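Local coordinates for protein citrate synthase (Thermotoga maritima, PDB 2P2W) that probably catalyses the condensation of acetyl-CoA with oxaloacetate and water to give citrate and CoA in the tricarboxylic acid cycle, at residues N150-K162 / E309-F321. Numbering follows the deposited sequence.
Sequences NFYYMMFGERNEK and ELGFPRNMFTALF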
ATOM      1  N   ASN A 150     -11.430  22.099 -14.954  1.00 19.64           N
ATOM      2  CA  ASN A 150     -12.223  20.961 -15.380  1.00 18.96           C
ATOM      3  C   ASN A 150     -12.753  20.119 -14.231  1.00 19.53           C
ATOM      4  O   ASN A 150     -13.871  19.598 -14.297  1.00 18.65           O
ATOM      5  CB  ASN A 150     -11.420  20.067 -16.313  1.00 19.65           C
ATOM      6  CG  ASN A 150     -12.216  18.871 -16.768  1.00 21.99           C
ATOM      7  OD1 ASN A 150     -13.186  18.996 -17.518  1.00 21.11           O
ATOM      8  ND2 ASN A 150     -11.792  17.690 -16.334  1.00 18.85           N
ATOM      9  N   PHE A 151     -11.948  19.960 -13.186  1.00 18.45           N
ATOM     10  CA  PHE A 151     -12.392  19.178 -12.043  1.00 19.26           C
ATOM     11  C   PHE A 151     -13.608  19.863 -11.438  1.00 20.02           C
ATOM     12  O   PHE A 151     -14.632  19.231 -11.177  1.00 19.16           O
ATOM     13  CB  PHE A 151     -11.282  19.070 -10.995  1.00 20.31           C
ATOM     14  CG  PHE A 151     -11.723  18.417  -9.716  1.00 20.53           C
ATOM     15  CD1 PHE A 151     -12.462  17.238  -9.742  1.00 20.97           C
ATOM     16  CD2 PHE A 151     -11.399  18.978  -8.485  1.00 23.90           C
ATOM     17  CE1 PHE A 151     -12.875  16.624  -8.559  1.00 23.14           C
ATOM     18  CE2 PHE A 151     -11.806  18.373  -7.292  1.00 23.24           C
ATOM     19  CZ  PHE A 151     -12.546  17.193  -7.332  1.00 24.57           C
ATOM     20  N   TYR A 152     -13.493  21.169 -11.237  1.00 20.17           N
ATOM     21  CA  TYR A 152     -14.580  21.939 -10.656  1.00 22.52           C
ATOM     22  C   TYR A 152     -15.831  21.858 -11.530  1.00 23.29           C
ATOM     23  O   TYR A 152     -16.951  21.757 -11.023  1.00 22.56           O
ATOM     24  CB  TYR A 152     -14.146  23.392 -10.491  1.00 24.54           C
ATOM     25  CG  TYR A 152     -15.022  24.190  -9.554  1.00 27.53           C
ATOM     26  CD1 TYR A 152     -14.768  24.218  -8.181  1.00 27.62           C
ATOM     27  CD2 TYR A 152     -16.109  24.913 -10.039  1.00 28.26           C
ATOM     28  CE1 TYR A 152     -15.578  24.956  -7.316  1.00 30.49           C
ATOM     29  CE2 TYR A 152     -16.923  25.649  -9.189  1.00 28.83           C
ATOM     30  CZ  TYR A 152     -16.654  25.670  -7.831  1.00 30.70           C
ATOM     31  OH  TYR A 152     -17.457  26.412  -6.999  1.00 32.66           O
ATOM     32  N   TYR A 153     -15.643  21.883 -12.845  1.00 23.26           N
ATOM     33  CA  TYR A 153     -16.776  21.823 -13.757  1.00 23.11           C
ATOM     34  C   TYR A 153     -17.445  20.448 -13.794  1.00 21.63           C
ATOM     35  O   TYR A 153     -18.671  20.359 -13.874  1.00 22.43           O
ATOM     36  CB  TYR A 153     -16.349  22.242 -15.170  1.00 23.63           C
ATOM     37  CG  TYR A 153     -17.525  22.588 -16.056  1.00 27.12           C
ATOM     38  CD1 TYR A 153     -18.060  23.877 -16.053  1.00 28.78           C
ATOM     39  CD2 TYR A 153     -18.142  21.620 -16.846  1.00 27.84           C
ATOM     40  CE1 TYR A 153     -19.186  24.194 -16.809  1.00 30.56           C
ATOM     41  CE2 TYR A 153     -19.270  21.925 -17.609  1.00 29.39           C
ATOM     42  CZ  TYR A 153     -19.787  23.215 -17.583  1.00 30.99           C
ATOM     43  OH  TYR A 153     -20.908  23.530 -18.317  1.00 32.79           O
ATOM     44  N   MET A 154     -16.654  19.378 -13.744  1.00 21.25           N
ATOM     45  CA  MET A 154     -17.222  18.032 -13.759  1.00 20.27           C
ATOM     46  C   MET A 154     -17.969  17.779 -12.455  1.00 21.95           C
ATOM     47  O   MET A 154     -18.855  16.924 -12.390  1.00 22.71           O
ATOM     48  CB  MET A 154     -16.135  16.966 -13.924  1.00 20.54           C
ATOM     49  CG  MET A 154     -15.425  16.976 -15.271  1.00 19.12           C
ATOM     50  SD  MET A 154     -14.334  15.543 -15.440  1.00 20.69           S
ATOM     51  CE  MET A 154     -13.310  15.696 -13.961  1.00 19.33           C
ATOM     52  N   MET A 155     -17.599  18.524 -11.419  1.00 21.22           N
ATOM     53  CA  MET A 155     -18.231  18.390 -10.109  1.00 23.75           C
ATOM     54  C   MET A 155     -19.536  19.166 -10.008  1.00 24.68           C
ATOM     55  O   MET A 155     -20.575  18.610  -9.652  1.00 25.87           O
ATOM     56  CB  MET A 155     -17.302  18.911  -9.001  1.00 23.56           C
ATOM     57  CG  MET A 155     -16.261  17.933  -8.490  1.00 24.34           C
ATOM     58  SD  MET A 155     -16.959  16.657  -7.435  1.00 25.68           S
ATOM     59  CE  MET A 155     -17.360  17.618  -5.926  1.00 22.55           C
ATOM     60  N   PHE A 156     -19.472  20.453 -10.335  1.00 25.55           N
ATOM     61  CA  PHE A 156     -20.624  21.336 -10.202  1.00 27.04           C
ATOM     62  C   PHE A 156     -21.232  21.924 -11.472  1.00 28.03           C
ATOM     63  O   PHE A 156     -22.194  22.686 -11.392  1.00 27.61           O
ATOM     64  CB  PHE A 156     -20.248  22.476  -9.261  1.00 27.14           C
ATOM     65  CG  PHE A 156     -19.534  22.024  -8.019  1.00 28.46           C
ATOM     66  CD1 PHE A 156     -20.180  21.227  -7.080  1.00 28.51           C
ATOM     67  CD2 PHE A 156     -18.213  22.397  -7.786  1.00 28.31           C
ATOM     68  CE1 PHE A 156     -19.523  20.810  -5.925  1.00 28.21           C
ATOM     69  CE2 PHE A 156     -17.545  21.984  -6.631  1.00 28.11           C
ATOM     70  CZ  PHE A 156     -18.204  21.189  -5.700  1.00 26.45           C
ATOM     71  N   GLY A 157     -20.677  21.590 -12.631  1.00 28.54           N
ATOM     72  CA  GLY A 157     -21.209  22.108 -13.880  1.00 30.87           C
ATOM     73  C   GLY A 157     -21.151  23.621 -14.019  1.00 32.84           C
ATOM     74  O   GLY A 157     -21.955  24.216 -14.736  1.00 33.14           O
ATOM     75  N   GLU A 158     -20.199  24.249 -13.339  1.00 34.35           N
ATOM     76  CA  GLU A 158     -20.049  25.699 -13.407  1.00 37.52           C
ATOM     77  C   GLU A 158     -18.607  26.118 -13.136  1.00 37.88           C
ATOM     78  O   GLU A 158     -17.813  25.339 -12.602  1.00 36.83           O
ATOM     79  CB  GLU A 158     -20.991  26.371 -12.402  1.00 40.98           C
ATOM     80  CG  GLU A 158     -20.806  25.902 -10.972  1.00 44.96           C
ATOM     81  CD  GLU A 158     -21.927  26.357 -10.054  1.00 48.32           C
ATOM     82  OE1 GLU A 158     -22.866  27.023 -10.541  1.00 50.33           O
ATOM     83  OE2 GLU A 158     -21.871  26.044  -8.846  1.00 49.47           O
ATOM     84  N   ARG A 159     -18.268  27.344 -13.523  1.00 38.54           N
ATOM     85  CA  ARG A 159     -16.928  27.869 -13.309  1.00 39.95           C
ATOM     86  C   ARG A 159     -16.972  29.088 -12.407  1.00 40.63           C
ATOM     87  O   ARG A 159     -17.822  29.965 -12.567  1.00 41.10           O
ATOM     88  CB  ARG A 159     -16.263  28.211 -14.641  1.00 40.92           C
ATOM     89  CG  ARG A 159     -15.662  26.996 -15.324  1.00 42.92           C
ATOM     90  CD  ARG A 159     -14.576  27.391 -16.301  1.00 43.69           C
ATOM     91  NE  ARG A 159     -15.109  27.895 -17.560  1.00 44.72           N
ATOM     92  CZ  ARG A 159     -14.361  28.461 -18.500  1.00 44.53           C
ATOM     93  NH1 ARG A 159     -13.055  28.596 -18.312  1.00 43.28           N
ATOM     94  NH2 ARG A 159     -14.912  28.880 -19.630  1.00 45.16           N
ATOM     95  N   ASN A 160     -16.041  29.138 -11.462  1.00 40.59           N
ATOM     96  CA  ASN A 160     -15.987  30.218 -10.490  1.00 40.55           C
ATOM     97  C   ASN A 160     -14.550  30.635 -10.180  1.00 39.54           C
ATOM     98  O   ASN A 160     -13.620  29.845 -10.325  1.00 37.43           O
ATOM     99  CB  ASN A 160     -16.694  29.756  -9.210  1.00 42.41           C
ATOM    100  CG  ASN A 160     -16.732  30.820  -8.145  1.00 45.20           C
ATOM    101  OD1 ASN A 160     -15.696  31.270  -7.665  1.00 47.07           O
ATOM    102  ND2 ASN A 160     -17.937  31.236  -7.766  1.00 47.85           N
ATOM    103  N   GLU A 161     -14.385  31.881  -9.749  1.00 39.03           N
ATOM    104  CA  GLU A 161     -13.075  32.427  -9.404  1.00 40.06           C
ATOM    105  C   GLU A 161     -12.411  31.654  -8.263  1.00 37.64           C
ATOM    106  O   GLU A 161     -11.185  31.646  -8.138  1.00 37.33           O
ATOM    107  CB  GLU A 161     -13.220  33.897  -9.006  1.00 43.68           C
ATOM    108  CG  GLU A 161     -11.921  34.575  -8.610  1.00 49.50           C
ATOM    109  CD  GLU A 161     -12.148  35.915  -7.936  1.00 52.53           C
ATOM    110  OE1 GLU A 161     -13.136  36.041  -7.179  1.00 54.79           O
ATOM    111  OE2 GLU A 161     -11.339  36.840  -8.163  1.00 55.15           O
ATOM    112  N   LYS A 162     -13.229  31.012  -7.434  1.00 34.66           N
ATOM    113  CA  LYS A 162     -12.733  30.233  -6.303  1.00 32.71           C
ATOM    114  C   LYS A 162     -11.770  29.143  -6.764  1.00 30.52           C
ATOM    115  O   LYS A 162     -10.989  28.607  -5.973  1.00 28.32           O
ATOM    116  CB  LYS A 162     -13.911  29.604  -5.553  1.00 34.84           C
ATOM    117  CG  LYS A 162     -14.547  30.536  -4.526  1.00 38.87           C
ATOM    118  CD  LYS A 162     -16.059  30.350  -4.438  1.00 40.94           C
ATOM    119  CE  LYS A 162     -16.477  28.901  -4.629  1.00 43.93           C
ATOM    120  NZ  LYS A 162     -17.685  28.571  -3.815  1.00 46.17           N
ATOM    121  N   GLU A 309     -15.305  25.201   2.775  1.00 19.05           N
ATOM    122  CA  GLU A 309     -15.859  26.465   2.288  1.00 19.45           C
ATOM    123  C   GLU A 309     -16.017  26.477   0.765  1.00 21.49           C
ATOM    124  O   GLU A 309     -16.825  27.218   0.215  1.00 18.97           O
ATOM    125  CB  GLU A 309     -14.977  27.640   2.745  1.00 20.62           C
ATOM    126  CG  GLU A 309     -14.919  27.832   4.278  1.00 20.95           C
ATOM    127  CD  GLU A 309     -16.299  28.022   4.890  1.00 24.01           C
ATOM    128  OE1 GLU A 309     -17.174  28.578   4.238  1.00 22.97           O
ATOM    129  OE2 GLU A 309     -16.469  27.645   6.051  1.00 21.30           O
ATOM    130  N   LEU A 310     -15.196  25.656   0.066  1.00 20.15           N
ATOM    131  CA  LEU A 310     -15.302  25.608  -1.401  1.00 21.84           C
ATOM    132  C   LEU A 310     -16.447  24.696  -1.855  1.00 22.38           C
ATOM    133  O   LEU A 310     -16.720  24.548  -3.042  1.00 24.18           O
ATOM    134  CB  LEU A 310     -13.997  25.078  -1.981  1.00 21.69           C
ATOM    135  CG  LEU A 310     -12.838  26.054  -1.904  1.00 22.69           C
ATOM    136  CD1 LEU A 310     -11.583  25.478  -2.591  1.00 22.55           C
ATOM    137  CD2 LEU A 310     -13.141  27.394  -2.591  1.00 23.14           C
ATOM    138  N   GLY A 311     -17.072  23.999  -0.879  1.00 22.01           N
ATOM    139  CA  GLY A 311     -18.270  23.205  -1.205  1.00 21.41           C
ATOM    140  C   GLY A 311     -18.000  21.691  -1.463  1.00 22.45           C
ATOM    141  O   GLY A 311     -18.880  21.014  -1.978  1.00 22.44           O
ATOM    142  N   PHE A 312     -16.831  21.163  -1.108  1.00 20.71           N
ATOM    143  CA  PHE A 312     -16.556  19.744  -1.319  1.00 21.33           C
ATOM    144  C   PHE A 312     -16.991  18.887  -0.132  1.00 22.20           C
ATOM    145  O   PHE A 312     -16.940  19.332   1.014  1.00 21.62           O
ATOM    146  CB  PHE A 312     -15.064  19.514  -1.573  1.00 21.16           C
ATOM    147  CG  PHE A 312     -14.582  20.064  -2.881  1.00 20.02           C
ATOM    148  CD1 PHE A 312     -14.641  19.288  -4.032  1.00 22.11           C
ATOM    149  CD2 PHE A 312     -14.100  21.364  -2.974  1.00 22.01           C
ATOM    150  CE1 PHE A 312     -14.228  19.799  -5.263  1.00 21.90           C
ATOM    151  CE2 PHE A 312     -13.682  21.888  -4.204  1.00 22.79           C
ATOM    152  CZ  PHE A 312     -13.749  21.101  -5.349  1.00 20.90           C
ATOM    153  N   PRO A 313     -17.430  17.642  -0.399  1.00 22.50           N
ATOM    154  CA  PRO A 313     -17.868  16.718   0.653  1.00 22.74           C
ATOM    155  C   PRO A 313     -16.673  16.366   1.540  1.00 21.56           C
ATOM    156  O   PRO A 313     -15.567  16.168   1.041  1.00 19.50           O
ATOM    157  CB  PRO A 313     -18.354  15.494  -0.126  1.00 23.16           C
ATOM    158  CG  PRO A 313     -18.197  15.668  -1.601  1.00 24.18           C
ATOM    159  CD  PRO A 313     -17.579  17.030  -1.730  1.00 22.16           C
ATOM    160  N   ARG A 314     -16.900  16.273   2.844  1.00 20.61           N
ATOM    161  CA  ARG A 314     -15.833  15.961   3.791  1.00 20.91           C
ATOM    162  C   ARG A 314     -15.122  14.631   3.497  1.00 21.24           C
ATOM    163  O   ARG A 314     -13.928  14.475   3.721  1.00 20.60           O
ATOM    164  CB  ARG A 314     -16.424  15.961   5.202  1.00 21.53           C
ATOM    165  CG  ARG A 314     -16.905  17.356   5.601  1.00 21.41           C
ATOM    166  CD  ARG A 314     -17.368  17.441   7.060  1.00 21.05           C
ATOM    167  NE  ARG A 314     -17.679  18.837   7.392  1.00 20.55           N
ATOM    168  CZ  ARG A 314     -18.077  19.121   8.645  1.00 20.18           C
ATOM    169  NH1 ARG A 314     -18.188  18.160   9.545  1.00 18.11           N
ATOM    170  NH2 ARG A 314     -18.341  20.388   8.978  1.00 20.74           N
ATOM    171  N   ASN A 315     -15.890  13.635   3.014  1.00 20.87           N
ATOM    172  CA  ASN A 315     -15.258  12.342   2.761  1.00 21.53           C
ATOM    173  C   ASN A 315     -14.485  12.309   1.434  1.00 20.40           C
ATOM    174  O   ASN A 315     -14.057  11.264   0.951  1.00 20.49           O
ATOM    175  CB  ASN A 315     -16.305  11.222   2.855  1.00 23.03           C
ATOM    176  CG  ASN A 315     -17.233  11.248   1.669  1.00 24.44           C
ATOM    177  OD1 ASN A 315     -17.525  12.290   1.091  1.00 25.39           O
ATOM    178  ND2 ASN A 315     -17.739  10.051   1.325  1.00 28.12           N
ATOM    179  N   MET A 316     -14.327  13.513   0.827  1.00 19.85           N
ATOM    180  CA  MET A 316     -13.477  13.643  -0.355  1.00 19.20           C
ATOM    181  C   MET A 316     -12.187  14.439  -0.061  1.00 18.83           C
ATOM    182  O   MET A 316     -11.291  14.547  -0.895  1.00 18.21           O
ATOM    183  CB  MET A 316     -14.273  14.329  -1.482  1.00 20.26           C
ATOM    184  CG  MET A 316     -13.542  14.271  -2.829  1.00 21.21           C
ATOM    185  SD  MET A 316     -14.225  15.403  -4.050  1.00 23.05           S
ATOM    186  CE  MET A 316     -15.699  14.460  -4.473  1.00 21.97           C
ATOM    187  N   PHE A 317     -12.130  15.042   1.156  1.00 17.78           N
ATOM    188  CA  PHE A 317     -10.963  15.870   1.511  1.00 18.23           C
ATOM    189  C   PHE A 317      -9.619  15.116   1.306  1.00 18.50           C
ATOM    190  O   PHE A 317      -8.682  15.648   0.729  1.00 17.52           O
ATOM    191  CB  PHE A 317     -11.083  16.292   2.982  1.00 17.05           C
ATOM    192  CG  PHE A 317     -12.109  17.377   3.203  1.00 17.36           C
ATOM    193  CD1 PHE A 317     -12.992  17.747   2.193  1.00 16.56           C
ATOM    194  CD2 PHE A 317     -12.202  17.976   4.454  1.00 17.83           C
ATOM    195  CE1 PHE A 317     -13.965  18.715   2.443  1.00 18.40           C
ATOM    196  CE2 PHE A 317     -13.180  18.941   4.697  1.00 18.30           C
ATOM    197  CZ  PHE A 317     -14.062  19.311   3.695  1.00 18.49           C
ATOM    198  N   THR A 318      -9.518  13.880   1.789  1.00 18.14           N
ATOM    199  CA  THR A 318      -8.276  13.136   1.628  1.00 19.50           C
ATOM    200  C   THR A 318      -8.022  12.837   0.148  1.00 18.71           C
ATOM    201  O   THR A 318      -6.876  12.808  -0.300  1.00 19.83           O
ATOM    202  CB  THR A 318      -8.296  11.804   2.422  1.00 21.44           C
ATOM    203  OG1 THR A 318      -8.544  12.075   3.806  1.00 25.43           O
ATOM    204  CG2 THR A 318      -6.950  11.100   2.309  1.00 23.97           C
ATOM    205  N   ALA A 319      -9.093  12.625  -0.613  1.00 18.35           N
ATOM    206  CA  ALA A 319      -8.955  12.341  -2.040  1.00 18.34           C
ATOM    207  C   ALA A 319      -8.481  13.594  -2.779  1.00 17.69           C
ATOM    208  O   ALA A 319      -7.800  13.500  -3.802  1.00 16.85           O
ATOM    209  CB  ALA A 319     -10.283  11.851  -2.614  1.00 17.22           C
ATOM    210  N   LEU A 320      -8.850  14.767  -2.267  1.00 16.96           N
ATOM    211  CA  LEU A 320      -8.422  16.025  -2.883  1.00 17.24           C
ATOM    212  C   LEU A 320      -6.923  16.180  -2.651  1.00 17.39           C
ATOM    213  O   LEU A 320      -6.192  16.672  -3.512  1.00 18.28           O
ATOM    214  CB  LEU A 320      -9.174  17.209  -2.270  1.00 15.17           C
ATOM    215  CG  LEU A 320     -10.657  17.296  -2.642  1.00 16.14           C
ATOM    216  CD1 LEU A 320     -11.329  18.373  -1.794  1.00 17.25           C
ATOM    217  CD2 LEU A 320     -10.808  17.598  -4.128  1.00 17.71           C
ATOM    218  N   PHE A 321      -6.481  15.762  -1.469  1.00 16.87           N
ATOM    219  CA  PHE A 321      -5.072  15.800  -1.101  1.00 15.91           C
ATOM    220  C   PHE A 321      -4.343  14.889  -2.098  1.00 16.29           C
ATOM    221  O   PHE A 321      -3.329  15.275  -2.688  1.00 16.04           O
ATOM    222  CB  PHE A 321      -4.916  15.259   0.330  1.00 16.63           C
ATOM    223  CG  PHE A 321      -3.563  15.506   0.956  1.00 16.68           C
ATOM    224  CD1 PHE A 321      -2.415  15.645   0.179  1.00 18.12           C
ATOM    225  CD2 PHE A 321      -3.435  15.546   2.346  1.00 18.10           C
ATOM    226  CE1 PHE A 321      -1.164  15.818   0.773  1.00 17.58           C
ATOM    227  CE2 PHE A 321      -2.186  15.719   2.951  1.00 17.99           C
ATOM    228  CZ  PHE A 321      -1.050  15.854   2.164  1.00 17.22           C
TER
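Phe-312 is the bump of this contact: its ring enters a hollow walled by Phe-151, Tyr-152, Met-155 and Phe-156 at the C-terminal end of helix 147-156. With CG anti to the carbonyl carbon (chi1 -69°), the ring reaches the helix although CB does not point straight at it. Phe-156 presents an edge to one face of this ring, with CE2 4.1 Å from Phe-312 CZ and the planes at 61°, a T-shaped pair. Against Phe-151 the planes are nearly parallel, at 15°, but the centroids lie 5.6 Å apart, so the rings hardly overlap and meet through Phe-151 CE2 and Phe-312 CE1, 3.5 Å apart. Tyr-152 borders the hollow more loosely, its CD1 being 4.3 Å from Phe-312 CZ.

In return the end of the Phe-151 ring enters a hollow of the other segment, between Phe-312, Met-316 and Leu-320. Leu-320 CD2 lies at the ring edge, 3.4 Å from Phe-151 CE2, and Met-316 SD sits near the same ring plane, a Met-aromatic contact made at the rim. Met-155, bent at chi2 and chi3, brings its methyl CE to 3.7 Å from Phe-312 CD1 and tip to tip with Met-316 CE. Tyr-130 of helix 110-133 touches both Met-155 and Pro-313.

At the outer end Leu-310 CD2 lies 3.8 Å from Lys-162 CB, the side chains sliding past each other in opposite directions. Gly-311, in a Schellman motif ending helix 299-309, passes Phe-156 with its carbonyl O 3.8 Å from CZ. The whole is an aromatic cluster between a helix end and an interhelical turn, apolar packing within the largely helical citrate synthase fold.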